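Local coordinates for protein UDP-N-acetylenolpyruvoylglucosamine reductase (Listeria monocytogenes, PDB 3TX1) that uses an FAD cofactor and NADPH to reduce UDP-N-acetylenolpyruvoylglucosamine to UDP-N-acetylmuramate, a step of peptidoglycan biosynthesis, at residues 279-284 with 293-298. Sequence-based numbering, arbitrary orientation.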
loop_
_atom_site.group_PDB
_atom_site.type_symbol
_atom_site.label_atom_id
_atom_site.label_comp_id
_atom_site.label_asym_id
_atom_site.label_seq_id
_atom_site.Cartn_x
_atom_site.Cartn_y
_atom_site.Cartn_z
ATOM N N GLY A 279 16.032 0.200 -8.417
ATOM C CA GLY A 279 15.451 -0.136 -7.107
ATOM C C GLY A 279 14.029 -0.685 -7.182
ATOM O O GLY A 279 13.388 -0.911 -6.147
ATOM N N PHE A 280 13.555 -0.889 -8.413
ATOM C CA PHE A 280 12.250 -1.441 -8.719
ATOM C C PHE A 280 12.366 -2.800 -9.378
ATOM O O PHE A 280 13.149 -2.996 -10.315
ATOM C CB PHE A 280 11.568 -0.593 -9.761
ATOM C CG PHE A 280 10.805 0.566 -9.225
ATOM C CD1 PHE A 280 11.452 1.644 -8.626
ATOM C CD2 PHE A 280 9.448 0.654 -9.444
ATOM C CE1 PHE A 280 10.739 2.761 -8.165
ATOM C CE2 PHE A 280 8.744 1.785 -9.020
ATOM C CZ PHE A 280 9.385 2.841 -8.373
ATOM N N ILE A 281 11.547 -3.737 -8.928
ATOM C CA ILE A 281 11.497 -5.017 -9.600
ATOM C C ILE A 281 10.187 -5.037 -10.393
ATOM O O ILE A 281 9.104 -5.105 -9.806
ATOM C CB ILE A 281 11.586 -6.159 -8.591
ATOM C CG1 ILE A 281 12.983 -6.158 -8.013
ATOM C CG2 ILE A 281 11.306 -7.496 -9.251
ATOM C CD1 ILE A 281 13.181 -7.166 -6.917
ATOM N N VAL A 282 10.289 -4.944 -11.709
ATOM C CA VAL A 282 9.101 -4.940 -12.549
ATOM C C VAL A 282 8.667 -6.343 -12.992
ATOM O O VAL A 282 9.453 -7.267 -13.026
ATOM C CB VAL A 282 9.307 -4.091 -13.821
ATOM C CG1 VAL A 282 9.630 -2.676 -13.446
ATOM C CG2 VAL A 282 10.428 -4.680 -14.663
ATOM N N ASN A 283 7.426 -6.445 -13.436
ATOM C CA ASN A 283 6.804 -7.680 -13.846
ATOM C C ASN A 283 6.701 -7.640 -15.334
ATOM O O ASN A 283 5.719 -7.137 -15.871
ATOM C CB ASN A 283 5.396 -7.719 -13.255
ATOM C CG ASN A 283 4.665 -9.006 -13.521
ATOM O OD1 ASN A 283 5.103 -9.863 -14.306
ATOM N ND2 ASN A 283 3.529 -9.167 -12.840
ATOM N N ILE A 284 7.704 -8.169 -16.009
ATOM C CA ILE A 284 7.697 -8.190 -17.457
ATOM C C ILE A 284 6.732 -9.208 -18.057
ATOM O O ILE A 284 6.792 -9.458 -19.259
ATOM C CB ILE A 284 9.108 -8.407 -18.031
ATOM C CG1 ILE A 284 9.661 -9.767 -17.629
ATOM C CG2 ILE A 284 10.019 -7.286 -17.575
ATOM C CD1 ILE A 284 10.936 -10.145 -18.352
ATOM N N MET A 293 10.583 -12.951 -4.668
ATOM C CA MET A 293 11.363 -13.322 -3.485
ATOM C C MET A 293 12.735 -13.774 -3.901
ATOM O O MET A 293 13.715 -13.574 -3.179
ATOM C CB MET A 293 10.718 -14.477 -2.681
ATOM C CG MET A 293 9.361 -14.263 -1.995
ATOM S SD MET A 293 9.085 -12.634 -1.200
ATOM C CE MET A 293 10.532 -12.329 -0.172
ATOM N N ASN A 294 12.800 -14.444 -5.046
ATOM C CA ASN A 294 14.049 -14.947 -5.527
ATOM C C ASN A 294 14.930 -13.822 -6.049
ATOM O O ASN A 294 16.120 -13.756 -5.763
ATOM C CB ASN A 294 13.812 -16.065 -6.556
ATOM C CG ASN A 294 13.588 -17.454 -5.902
ATOM O OD1 ASN A 294 12.880 -18.307 -6.438
ATOM N ND2 ASN A 294 14.204 -17.677 -4.730
ATOM N N LEU A 295 14.355 -12.886 -6.776
ATOM C CA LEU A 295 15.158 -11.782 -7.240
ATOM C C LEU A 295 15.549 -10.865 -6.064
ATOM O O LEU A 295 16.708 -10.429 -5.957
ATOM C CB LEU A 295 14.445 -11.033 -8.358
ATOM C CG LEU A 295 15.220 -9.981 -9.122
ATOM C CD1 LEU A 295 16.629 -10.496 -9.397
ATOM C CD2 LEU A 295 14.456 -9.655 -10.405
ATOM N N ILE A 296 14.616 -10.627 -5.152
ATOM C CA ILE A 296 14.938 -9.816 -4.010
ATOM C C ILE A 296 16.119 -10.424 -3.267
ATOM O O ILE A 296 17.093 -9.737 -2.978
ATOM C CB ILE A 296 13.754 -9.680 -3.059
ATOM C CG1 ILE A 296 12.655 -8.808 -3.686
ATOM C CG2 ILE A 296 14.206 -9.074 -1.733
ATOM C CD1 ILE A 296 11.441 -8.622 -2.758
ATOM N N ALA A 297 16.076 -11.710 -2.987
ATOM C CA ALA A 297 17.172 -12.310 -2.218
ATOM C C ALA A 297 18.514 -12.301 -2.974
ATOM O O ALA A 297 19.589 -12.082 -2.385
ATOM C CB ALA A 297 16.806 -13.703 -1.770
ATOM N N TYR A 298 18.453 -12.496 -4.280
ATOM C CA TYR A 298 19.673 -12.521 -5.037
ATOM C C TYR A 298 20.332 -11.125 -5.089
ATOM O O TYR A 298 21.563 -10.991 -5.033
ATOM C CB TYR A 298 19.381 -13.097 -6.404
ATOM C CG TYR A 298 20.544 -13.198 -7.325
ATOM C CD1 TYR A 298 21.351 -14.354 -7.361
ATOM C CD2 TYR A 298 20.811 -12.164 -8.231
ATOM C CE1 TYR A 298 22.410 -14.463 -8.267
ATOM C CE2 TYR A 298 21.875 -12.253 -9.124
ATOM C CZ TYR A 298 22.659 -13.383 -9.132
ATOM O OH TYR A 298 23.688 -13.392 -10.025
#
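Ile281 and Leu295 mark the closest backbone approach between strand 281-283 and the second turn of helix 289-307, with their CA atoms 8.0 Å apart. Between 279-284 and 293-298 the contact is made by three apolar side chains, without a hydrogen bond. Within 293-298 the backbone runs in regular helical bonds, Ala297 N donating to Met293 O and Tyr298 N to Asn294 O.

Ile281 carries the contact from the strand side, its CB directed at the helix, and its two branches divide the work. The longer one is extended (chi2 175°), which carries Ile281 CD1 forward to 3.7 Å from CG1 of Ile296, the two side chains crossing at about a right angle. Ile281 CD1 also lies 4.1 Å from Leu295 CG. The shorter branch, Ile281 CG2, meets CD2 of Leu295 at 4.0 Å; here the side chains run alongside each other in opposite senses.

Strand 281-283 is an edge strand of the small three-stranded antiparallel sheet in the C-terminal MurB domain, and the helix that follows it in sequence packs over one face of that sheet. Leu295 extends the apolar layer to Val273 and Ile268 on the other two strands, while Ile296 reaches Ile91 of strand 90-92. One turn earlier, the Tyr292 hydroxyl is hydrogen-bonded to Ile281 O. Phe280, next to Ile281 in the chain, touches the FAD.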